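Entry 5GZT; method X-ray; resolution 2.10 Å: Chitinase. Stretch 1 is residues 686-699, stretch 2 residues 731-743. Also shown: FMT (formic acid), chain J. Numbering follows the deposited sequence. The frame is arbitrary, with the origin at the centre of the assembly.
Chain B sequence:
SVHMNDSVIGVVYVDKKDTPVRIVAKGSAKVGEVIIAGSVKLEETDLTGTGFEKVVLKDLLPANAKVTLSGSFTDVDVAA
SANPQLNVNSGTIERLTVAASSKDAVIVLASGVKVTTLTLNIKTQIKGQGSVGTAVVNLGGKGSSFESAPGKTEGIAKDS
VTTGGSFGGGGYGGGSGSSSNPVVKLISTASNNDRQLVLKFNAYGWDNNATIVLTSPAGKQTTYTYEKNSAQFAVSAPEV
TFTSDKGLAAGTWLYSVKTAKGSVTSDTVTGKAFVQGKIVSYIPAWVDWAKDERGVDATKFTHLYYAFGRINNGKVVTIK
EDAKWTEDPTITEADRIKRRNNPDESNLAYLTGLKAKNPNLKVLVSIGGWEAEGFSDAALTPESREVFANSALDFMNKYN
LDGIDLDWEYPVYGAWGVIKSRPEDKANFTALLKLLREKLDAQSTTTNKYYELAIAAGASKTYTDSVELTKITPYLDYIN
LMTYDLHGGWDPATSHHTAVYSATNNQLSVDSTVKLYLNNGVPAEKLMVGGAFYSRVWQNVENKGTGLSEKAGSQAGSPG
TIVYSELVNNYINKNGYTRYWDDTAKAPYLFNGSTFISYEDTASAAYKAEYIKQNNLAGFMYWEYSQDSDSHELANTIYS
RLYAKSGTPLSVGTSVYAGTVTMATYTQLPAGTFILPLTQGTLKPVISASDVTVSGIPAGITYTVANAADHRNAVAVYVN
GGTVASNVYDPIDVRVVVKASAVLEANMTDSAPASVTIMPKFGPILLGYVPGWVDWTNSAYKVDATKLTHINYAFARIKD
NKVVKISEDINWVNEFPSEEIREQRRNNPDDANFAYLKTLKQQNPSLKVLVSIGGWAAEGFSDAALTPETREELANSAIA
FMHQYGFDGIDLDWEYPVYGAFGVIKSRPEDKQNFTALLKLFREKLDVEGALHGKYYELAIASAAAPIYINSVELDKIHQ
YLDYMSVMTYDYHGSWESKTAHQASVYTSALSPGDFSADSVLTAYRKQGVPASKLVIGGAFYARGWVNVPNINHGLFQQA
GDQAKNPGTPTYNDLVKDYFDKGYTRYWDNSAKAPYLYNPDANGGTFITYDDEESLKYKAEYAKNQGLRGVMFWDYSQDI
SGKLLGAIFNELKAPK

Stretch 1 686-699: VISASDVTVSGIPA
Stretch 2 731-743: PIDVRVVVKASAV

Residues 692-695 and 732-738 form two antiparallel strands, their axes 4.8 Å apart at closest and 168° between directions. Val692 pairs with Val738, Thr693 with Val737, Val694 with Val736 and Ser695 with Arg735. Strand phi/psi values lie near -120/130. The contact buries 728 Å² in total.

Thr693 and Val737 exchange two hydrogen bonds: Thr693 N to Val737 O, 2.9 Å, and Val737 N to Thr693 O, 2.8 Å. Ser695 and Arg735 do the same, with Ser695 N to Arg735 O and Arg735 N to Ser695 O both 2.9 Å. Lys739 N extends the ladder to Asp691 O at 2.8 Å.

Val692, Val694, Val736 and Val738 share one face, all with chi1 t. Val692 CG1 meets Val736 CG1 at 3.6 Å. Val694 CG1 packs 3.7 Å from Val734 CG1. Branched, apolar valine suits both the extended backbone and this packing.

The other face is more polar. Thr693 and Ser695 are both p; Thr693 OG1 lies 3.4 Å from Val737 CB, and Ser695 OG 3.6 Å from Arg735 CB. Arg735 (m, m, t, chi4 163°) leads its end away from stretch 1, and its NE makes a 2.7 Å salt bridge with OD2 of Asp733, whose chi1 is t.

Both stretches have a 3-10 segment, 689-691 and 740-742. Asp691, buried, has chi1 m and chi2 -25°. Its OD1 accepts a 2.6 Å hydrogen bond from OG of Ser741 (p), while its OD2 accepts one from Ser688 N at 2.9 Å. Asp691 CB touches Ala742 CB at 3.6 Å.

Gly696 follows the strand at phi/psi 107/-4. A CB here would lie 2.4 Å from Asp733 O, a clash. Beyond it, Pro698 CG meets Ile732 CD1 at 4.0 Å; Ile732 is m, t.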

# COMPACT_ATOMS: atom_id res chain seq x y z
N VAL B 686 -31.07 4.02 1.56
CA VAL B 686 -32.41 3.54 1.77
C VAL B 686 -32.55 2.16 1.08
O VAL B 686 -32.56 2.09 -0.17
CB VAL B 686 -33.51 4.52 1.27
CG1 VAL B 686 -34.90 3.92 1.42
CG2 VAL B 686 -33.48 5.83 2.08
N ILE B 687 -32.74 1.09 1.90
CA ILE B 687 -33.06 -0.23 1.40
C ILE B 687 -34.52 -0.40 1.21
O ILE B 687 -35.31 0.36 1.75
CB ILE B 687 -32.50 -1.34 2.29
CG1 ILE B 687 -33.11 -1.36 3.70
CG2 ILE B 687 -31.01 -1.14 2.44
CD1 ILE B 687 -32.75 -2.64 4.48
N SER B 688 -34.87 -1.40 0.43
CA SER B 688 -36.27 -1.79 0.16
C SER B 688 -36.55 -3.18 0.75
O SER B 688 -35.59 -3.93 1.08
CB SER B 688 -36.52 -1.81 -1.35
OG SER B 688 -36.42 -0.46 -1.85
N ALA B 689 -37.81 -3.52 0.84
CA ALA B 689 -38.23 -4.80 1.52
C ALA B 689 -37.57 -6.04 0.90
O ALA B 689 -37.24 -7.01 1.59
CB ALA B 689 -39.76 -4.93 1.45
N SER B 690 -37.36 -5.99 -0.42
CA SER B 690 -36.89 -7.16 -1.18
C SER B 690 -35.37 -7.31 -1.00
O SER B 690 -34.77 -8.35 -1.36
CB SER B 690 -37.42 -7.08 -2.66
OG SER B 690 -36.79 -5.98 -3.33
N ASP B 691 -34.70 -6.31 -0.35
CA ASP B 691 -33.29 -6.40 -0.12
C ASP B 691 -32.86 -7.23 1.12
O ASP B 691 -31.67 -7.49 1.30
CB ASP B 691 -32.74 -4.99 0.07
CG ASP B 691 -32.88 -4.11 -1.21
OD1 ASP B 691 -32.93 -4.72 -2.30
OD2 ASP B 691 -32.88 -2.86 -1.00
N VAL B 692 -33.82 -7.62 1.94
CA VAL B 692 -33.55 -8.38 3.14
C VAL B 692 -34.63 -9.48 3.28
O VAL B 692 -35.85 -9.15 3.17
CB VAL B 692 -33.63 -7.47 4.39
CG1 VAL B 692 -33.39 -8.27 5.67
CG2 VAL B 692 -32.54 -6.39 4.34
N THR B 693 -34.22 -10.70 3.66
CA THR B 693 -35.23 -11.70 4.01
C THR B 693 -35.08 -12.10 5.46
O THR B 693 -33.95 -12.32 5.95
CB THR B 693 -35.14 -12.98 3.15
OG1 THR B 693 -33.98 -13.68 3.54
CG2 THR B 693 -35.01 -12.68 1.68
N VAL B 694 -36.18 -12.19 6.18
CA VAL B 694 -36.17 -12.52 7.59
C VAL B 694 -37.02 -13.79 7.76
O VAL B 694 -38.15 -13.80 7.33
CB VAL B 694 -36.78 -11.39 8.43
CG1 VAL B 694 -36.72 -11.75 9.95
CG2 VAL B 694 -36.08 -10.02 8.07
N SER B 695 -36.51 -14.82 8.43
CA SER B 695 -37.33 -15.99 8.73
C SER B 695 -37.30 -16.22 10.25
O SER B 695 -36.32 -15.85 10.95
CB SER B 695 -36.76 -17.21 8.05
OG SER B 695 -35.60 -17.50 8.72
N GLY B 696 -38.40 -16.77 10.74
CA GLY B 696 -38.52 -17.22 12.09
C GLY B 696 -39.42 -16.29 12.88
O GLY B 696 -39.67 -16.60 14.01
N ILE B 697 -39.91 -15.17 12.33
CA ILE B 697 -40.79 -14.29 13.12
C ILE B 697 -42.10 -15.06 13.22
O ILE B 697 -42.54 -15.59 12.23
CB ILE B 697 -41.09 -12.98 12.38
CG1 ILE B 697 -39.79 -12.15 12.11
CG2 ILE B 697 -42.11 -12.17 13.14
CD1 ILE B 697 -39.16 -11.59 13.35
N PRO B 698 -42.72 -15.15 14.40
CA PRO B 698 -43.95 -16.03 14.51
C PRO B 698 -45.09 -15.64 13.62
O PRO B 698 -45.21 -14.49 13.24
CB PRO B 698 -44.37 -15.84 15.97
CG PRO B 698 -43.05 -15.52 16.66
CD PRO B 698 -42.34 -14.63 15.72
N ALA B 699 -45.95 -16.60 13.32
CA ALA B 699 -47.01 -16.42 12.34
C ALA B 699 -47.97 -15.37 12.91
O ALA B 699 -48.26 -15.35 14.15
CB ALA B 699 -47.76 -17.75 12.10
N PRO B 731 -36.21 -20.10 23.28
CA PRO B 731 -35.93 -19.01 22.33
C PRO B 731 -36.33 -19.41 20.90
O PRO B 731 -36.32 -20.58 20.58
CB PRO B 731 -34.44 -18.85 22.45
CG PRO B 731 -34.08 -19.28 23.78
CD PRO B 731 -35.01 -20.48 24.04
N ILE B 732 -36.66 -18.42 20.09
CA ILE B 732 -36.94 -18.55 18.70
C ILE B 732 -35.76 -17.98 17.92
O ILE B 732 -35.36 -16.80 18.13
CB ILE B 732 -38.22 -17.81 18.36
CG1 ILE B 732 -39.45 -18.42 19.15
CG2 ILE B 732 -38.44 -17.88 16.82
CD1 ILE B 732 -40.69 -17.59 19.10
N ASP B 733 -35.18 -18.79 17.03
CA ASP B 733 -34.08 -18.33 16.20
C ASP B 733 -34.64 -17.53 15.02
O ASP B 733 -35.48 -18.00 14.29
CB ASP B 733 -33.19 -19.51 15.72
CG ASP B 733 -31.94 -19.02 14.94
OD1 ASP B 733 -31.27 -18.01 15.39
OD2 ASP B 733 -31.61 -19.66 13.92
N VAL B 734 -34.17 -16.31 14.85
CA VAL B 734 -34.55 -15.43 13.74
C VAL B 734 -33.34 -15.27 12.79
O VAL B 734 -32.25 -15.06 13.27
CB VAL B 734 -35.03 -14.06 14.28
CG1 VAL B 734 -35.45 -13.13 13.14
CG2 VAL B 734 -36.22 -14.26 15.17
N ARG B 735 -33.51 -15.48 11.49
CA ARG B 735 -32.39 -15.48 10.57
C ARG B 735 -32.63 -14.35 9.54
O ARG B 735 -33.70 -14.28 8.97
CB ARG B 735 -32.28 -16.85 9.84
CG ARG B 735 -31.89 -17.99 10.74
CD ARG B 735 -30.43 -17.91 10.99
NE ARG B 735 -29.97 -18.87 11.95
CZ ARG B 735 -28.71 -19.26 12.12
NH1 ARG B 735 -27.73 -18.81 11.37
NH2 ARG B 735 -28.44 -20.17 13.03
N VAL B 736 -31.60 -13.56 9.26
CA VAL B 736 -31.68 -12.35 8.43
C VAL B 736 -30.68 -12.48 7.31
O VAL B 736 -29.50 -12.61 7.54
CB VAL B 736 -31.33 -11.07 9.25
CG1 VAL B 736 -31.51 -9.82 8.38
CG2 VAL B 736 -32.32 -11.00 10.43
N VAL B 737 -31.15 -12.52 6.07
CA VAL B 737 -30.19 -12.53 4.99
C VAL B 737 -30.23 -11.13 4.33
O VAL B 737 -31.30 -10.65 4.03
CB VAL B 737 -30.59 -13.57 3.92
CG1 VAL B 737 -29.76 -13.36 2.67
CG2 VAL B 737 -30.47 -15.03 4.48
N VAL B 738 -29.05 -10.55 4.14
CA VAL B 738 -28.90 -9.28 3.44
C VAL B 738 -28.55 -9.57 2.00
O VAL B 738 -27.47 -10.12 1.70
CB VAL B 738 -27.79 -8.43 4.09
CG1 VAL B 738 -27.73 -7.05 3.46
CG2 VAL B 738 -28.08 -8.25 5.54
N LYS B 739 -29.47 -9.24 1.12
CA LYS B 739 -29.31 -9.67 -0.27
C LYS B 739 -28.30 -8.82 -0.98
O LYS B 739 -28.05 -7.67 -0.55
CB LYS B 739 -30.63 -9.58 -1.03
CG LYS B 739 -31.75 -10.31 -0.39
CD LYS B 739 -31.68 -11.80 -0.55
CE LYS B 739 -32.16 -12.24 -1.93
NZ LYS B 739 -31.59 -13.61 -2.20
N ALA B 740 -27.74 -9.38 -2.08
CA ALA B 740 -26.85 -8.66 -2.99
C ALA B 740 -27.48 -7.32 -3.42
O ALA B 740 -26.79 -6.33 -3.58
CB ALA B 740 -26.49 -9.51 -4.21
N SER B 741 -28.76 -7.30 -3.62
CA SER B 741 -29.46 -6.08 -4.08
C SER B 741 -29.47 -4.96 -3.03
O SER B 741 -29.77 -3.83 -3.36
CB SER B 741 -30.85 -6.45 -4.50
OG SER B 741 -31.65 -6.77 -3.34
N ALA B 742 -29.13 -5.27 -1.76
CA ALA B 742 -29.15 -4.24 -0.68
C ALA B 742 -28.02 -3.28 -0.75
O ALA B 742 -28.14 -2.21 -0.18
CB ALA B 742 -29.15 -4.90 0.71
N VAL B 743 -26.90 -3.66 -1.38
CA VAL B 743 -25.65 -2.89 -1.23
C VAL B 743 -25.33 -2.12 -2.53
O VAL B 743 -25.88 -2.39 -3.58
CB VAL B 743 -24.46 -3.77 -0.85
CG1 VAL B 743 -24.74 -4.45 0.51
CG2 VAL B 743 -24.17 -4.85 -1.91
C FMT J . -39.00 -11.85 4.01
O1 FMT J . -38.55 -10.95 4.77
O2 FMT J . -38.78 -11.92 2.65
O HOH W 1 -33.34 -8.92 -3.83
O HOH W 2 -33.85 -15.26 6.22
O HOH W 3 -35.21 -18.97 11.47